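Long-range contact in proteasome accessory factor B/C (PafBC) (Paenarthrobacter aurescens, PDB 6SJ9), which probably acts as a transcriptional regulator of the bacterial DNA damage response, combining winged helix-turn-helix modules with WYL domains: residues A[230-236]-A[404-408]. Sequence-based numbering, arbitrary orientation.
Sequences FNARAEL and IQWEN
Glu407 reaches from the end of strand 404-407 to the start of helix 232-237, where its carboxylate packs against the ring of Phe230 and the methyl of Ala232. With CG anti to its carbonyl carbon (chi1 -56°) and the chain extended beyond it, the acid approaches Phe230 from the opposite direction and meets its ring obliquely. CE2 of the ring comes 3.7 Å from Glu407 CD, and the ring and carboxylate planes are inclined at 46°. OE2 also lies 3.1 Å from Ala232 CB, a short contact, and 3.6 Å from Ala232 N. The same oxygen forms a hydrogen bond with the hydroxyl of Tyr412, on the neighbouring strand 410-413.

Two residues back along the strand, Gln405 packs against the first turn of the helix with its aliphatic part. CG, anti to the carbonyl carbon (chi1 -69°), lies 3.6 Å from Leu236 CD1 and 3.7 Å from Arg233 CA; the bend at chi2 then turns CD along Arg233. The Leu236 and Gln405 side chains run past one another in opposite senses. Arg233 is extended and leads its guanidinium away toward the backbone carbonyl of Glu415, so it meets the glutamine through its root, CB lying 3.9 Å from Gln405 CD. The amide oxygen OE1 takes a weak hydrogen bond from Arg188.

Strand 404-407 pairs through its backbone with strand 175-188 of the WYL domain and with strand 410-413. The contact thus sets a short helix against a sheet to which both the WYL and PafC helix-turn-helix regions contribute strands. Across it the two segments meet by van der Waals packing, while Glu407 and Arg233 are hydrogen-bonded to surrounding residues, and Gln405 OE1 weakly so; the helix start near Glu407 may also favour its negative charge.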
ATOM      1  N   PHE A 230      23.179  16.716  16.978  1.00 92.20           N
ATOM      2  CA  PHE A 230      22.702  15.352  16.762  1.00 90.21           C
ATOM      3  C   PHE A 230      22.314  15.158  15.308  1.00 90.65           C
ATOM      4  O   PHE A 230      21.379  15.804  14.822  1.00 89.41           O
ATOM      5  CB  PHE A 230      21.503  15.009  17.648  1.00 85.36           C
ATOM      6  CG  PHE A 230      20.589  13.962  17.030  1.00 80.25           C
ATOM      7  CD1 PHE A 230      21.040  12.664  16.788  1.00 78.75           C
ATOM      8  CD2 PHE A 230      19.274  14.288  16.713  1.00 77.80           C
ATOM      9  CE1 PHE A 230      20.214  11.721  16.223  1.00 79.20           C
ATOM     10  CE2 PHE A 230      18.419  13.354  16.158  1.00 77.09           C
ATOM     11  CZ  PHE A 230      18.884  12.057  15.910  1.00 78.97           C
ATOM     12  N   ASN A 231      23.028  14.281  14.613  1.00 95.52           N
ATOM     13  CA  ASN A 231      22.708  13.965  13.223  1.00 99.94           C
ATOM     14  C   ASN A 231      22.037  12.594  13.139  1.00 98.60           C
ATOM     15  O   ASN A 231      22.690  11.563  13.344  1.00 99.98           O
ATOM     16  CB  ASN A 231      23.958  14.026  12.349  1.00109.17           C
ATOM     17  CG  ASN A 231      23.632  13.931  10.863  1.00112.20           C
ATOM     18  OD1 ASN A 231      22.457  13.885  10.464  1.00111.42           O
ATOM     19  ND2 ASN A 231      24.674  13.928  10.035  1.00115.98           N
ATOM     20  N   ALA A 232      20.732  12.583  12.843  1.00 96.38           N
ATOM     21  CA  ALA A 232      20.015  11.310  12.760  1.00 94.30           C
ATOM     22  C   ALA A 232      20.463  10.480  11.560  1.00 93.96           C
ATOM     23  O   ALA A 232      20.601   9.255  11.668  1.00 93.98           O
ATOM     24  CB  ALA A 232      18.502  11.546  12.680  1.00 89.55           C
ATOM     25  N   ARG A 233      20.723  11.131  10.418  1.00 91.56           N
ATOM     26  CA  ARG A 233      21.086  10.395   9.209  1.00 90.66           C
ATOM     27  C   ARG A 233      22.451   9.729   9.347  1.00 88.06           C
ATOM     28  O   ARG A 233      22.638   8.590   8.904  1.00 82.57           O
ATOM     29  CB  ARG A 233      21.038  11.333   8.002  1.00 93.32           C
ATOM     30  CG  ARG A 233      21.552  10.731   6.697  1.00 96.77           C
ATOM     31  CD  ARG A 233      21.583  11.789   5.601  1.00 98.06           C
ATOM     32  NE  ARG A 233      22.115  11.282   4.342  1.00100.09           N
ATOM     33  CZ  ARG A 233      22.026  11.935   3.187  1.00100.72           C
ATOM     34  NH1 ARG A 233      21.419  13.117   3.139  1.00101.00           N
ATOM     35  NH2 ARG A 233      22.535  11.408   2.084  1.00100.59           N
ATOM     36  N   ALA A 234      23.419  10.429   9.947  1.00 89.42           N
ATOM     37  CA  ALA A 234      24.740   9.842  10.140  1.00 91.80           C
ATOM     38  C   ALA A 234      24.702   8.715  11.164  1.00 90.95           C
ATOM     39  O   ALA A 234      25.439   7.727  11.031  1.00 89.52           O
ATOM     40  CB  ALA A 234      25.739  10.915  10.578  1.00 93.10           C
ATOM     41  N   GLU A 235      23.851   8.844  12.186  1.00 88.76           N
ATOM     42  CA  GLU A 235      23.749   7.803  13.206  1.00 88.47           C
ATOM     43  C   GLU A 235      23.182   6.505  12.624  1.00 87.81           C
ATOM     44  O   GLU A 235      23.681   5.408  12.916  1.00 90.53           O
ATOM     45  CB  GLU A 235      22.876   8.305  14.354  1.00 88.50           C
ATOM     46  CG  GLU A 235      22.899   7.406  15.537  1.00 89.26           C
ATOM     47  CD  GLU A 235      24.290   7.324  16.111  1.00 92.78           C
ATOM     48  OE1 GLU A 235      24.956   8.386  16.206  1.00 90.23           O
ATOM     49  OE2 GLU A 235      24.720   6.203  16.452  1.00 97.58           O
ATOM     50  N   LEU A 236      22.154   6.620  11.777  1.00 84.99           N
ATOM     51  CA  LEU A 236      21.489   5.461  11.197  1.00 82.97           C
ATOM     52  C   LEU A 236      22.304   4.859  10.046  1.00 85.41           C
ATOM     53  O   LEU A 236      22.367   3.632   9.898  1.00 83.22           O
ATOM     54  CB  LEU A 236      20.094   5.872  10.708  1.00 77.95           C
ATOM     55  CG  LEU A 236      18.954   6.302  11.648  1.00 76.57           C
ATOM     56  CD1 LEU A 236      18.126   7.443  11.033  1.00 72.05           C
ATOM     57  CD2 LEU A 236      18.039   5.122  11.951  1.00 76.74           C
ATOM     58  N   ILE A 404      14.695   6.829   5.438  1.00 55.03           N
ATOM     59  CA  ILE A 404      13.832   7.798   6.104  1.00 52.07           C
ATOM     60  C   ILE A 404      14.397   8.119   7.491  1.00 50.40           C
ATOM     61  O   ILE A 404      14.772   7.197   8.238  1.00 48.16           O
ATOM     62  CB  ILE A 404      12.400   7.255   6.223  1.00 52.74           C
ATOM     63  CG1 ILE A 404      11.890   6.976   4.808  1.00 53.76           C
ATOM     64  CG2 ILE A 404      11.515   8.302   6.894  1.00 52.82           C
ATOM     65  CD1 ILE A 404      10.727   6.071   4.724  1.00 51.54           C
ATOM     66  N   GLN A 405      14.494   9.426   7.799  1.00 47.48           N
ATOM     67  CA  GLN A 405      14.786   9.962   9.131  1.00 47.44           C
ATOM     68  C   GLN A 405      13.580  10.799   9.592  1.00 43.74           C
ATOM     69  O   GLN A 405      13.103  11.685   8.867  1.00 39.97           O
ATOM     70  CB  GLN A 405      16.006  10.895   9.189  1.00 50.63           C
ATOM     71  CG  GLN A 405      17.351  10.258   8.984  1.00 62.01           C
ATOM     72  CD  GLN A 405      17.523   9.733   7.559  1.00 66.67           C
ATOM     73  OE1 GLN A 405      18.039   8.657   7.374  1.00 73.06           O
ATOM     74  NE2 GLN A 405      17.095  10.505   6.553  1.00 66.53           N
ATOM     75  N   TRP A 406      13.167  10.591  10.825  1.00 39.21           N
ATOM     76  CA  TRP A 406      12.058  11.352  11.408  1.00 38.38           C
ATOM     77  C   TRP A 406      12.485  11.818  12.789  1.00 36.88           C
ATOM     78  O   TRP A 406      12.435  11.039  13.746  1.00 38.69           O
ATOM     79  CB  TRP A 406      10.820  10.500  11.482  1.00 38.47           C
ATOM     80  CG  TRP A 406       9.589  11.216  11.896  1.00 41.20           C
ATOM     81  CD1 TRP A 406       9.465  12.227  12.830  1.00 41.03           C
ATOM     82  CD2 TRP A 406       8.266  10.955  11.413  1.00 42.12           C
ATOM     83  NE1 TRP A 406       8.148  12.607  12.939  1.00 43.53           N
ATOM     84  CE2 TRP A 406       7.383  11.834  12.109  1.00 43.37           C
ATOM     85  CE3 TRP A 406       7.741  10.081  10.456  1.00 38.03           C
ATOM     86  CZ2 TRP A 406       6.018  11.868  11.864  1.00 40.31           C
ATOM     87  CZ3 TRP A 406       6.349  10.099  10.227  1.00 38.68           C
ATOM     88  CH2 TRP A 406       5.519  11.003  10.912  1.00 39.16           C
ATOM     89  N   GLU A 407      12.914  13.077  12.882  1.00 38.28           N
ATOM     90  CA  GLU A 407      13.229  13.732  14.156  1.00 39.78           C
ATOM     91  C   GLU A 407      12.044  14.571  14.627  1.00 38.11           C
ATOM     92  O   GLU A 407      10.993  14.610  13.984  1.00 42.72           O
ATOM     93  CB  GLU A 407      14.451  14.618  13.994  1.00 43.05           C
ATOM     94  CG  GLU A 407      15.659  13.928  13.493  1.00 56.84           C
ATOM     95  CD  GLU A 407      16.819  14.902  13.244  1.00 64.70           C
ATOM     96  OE1 GLU A 407      16.860  16.026  13.800  1.00 68.51           O
ATOM     97  OE2 GLU A 407      17.723  14.503  12.526  1.00 69.89           O
ATOM     98  N   ASN A 408      12.204  15.244  15.774  1.00 40.35           N
ATOM     99  CA  ASN A 408      11.127  16.083  16.323  1.00 42.06           C
ATOM    100  C   ASN A 408      10.702  17.124  15.303  1.00 41.01           C
ATOM    101  O   ASN A 408      11.484  18.003  14.951  1.00 38.47           O
ATOM    102  CB  ASN A 408      11.562  16.797  17.623  1.00 40.67           C
ATOM    103  CG  ASN A 408      10.350  17.435  18.357  1.00 40.69           C
ATOM    104  OD1 ASN A 408       9.258  16.882  18.310  1.00 38.77           O
ATOM    105  ND2 ASN A 408      10.552  18.567  19.026  1.00 38.50           N
TER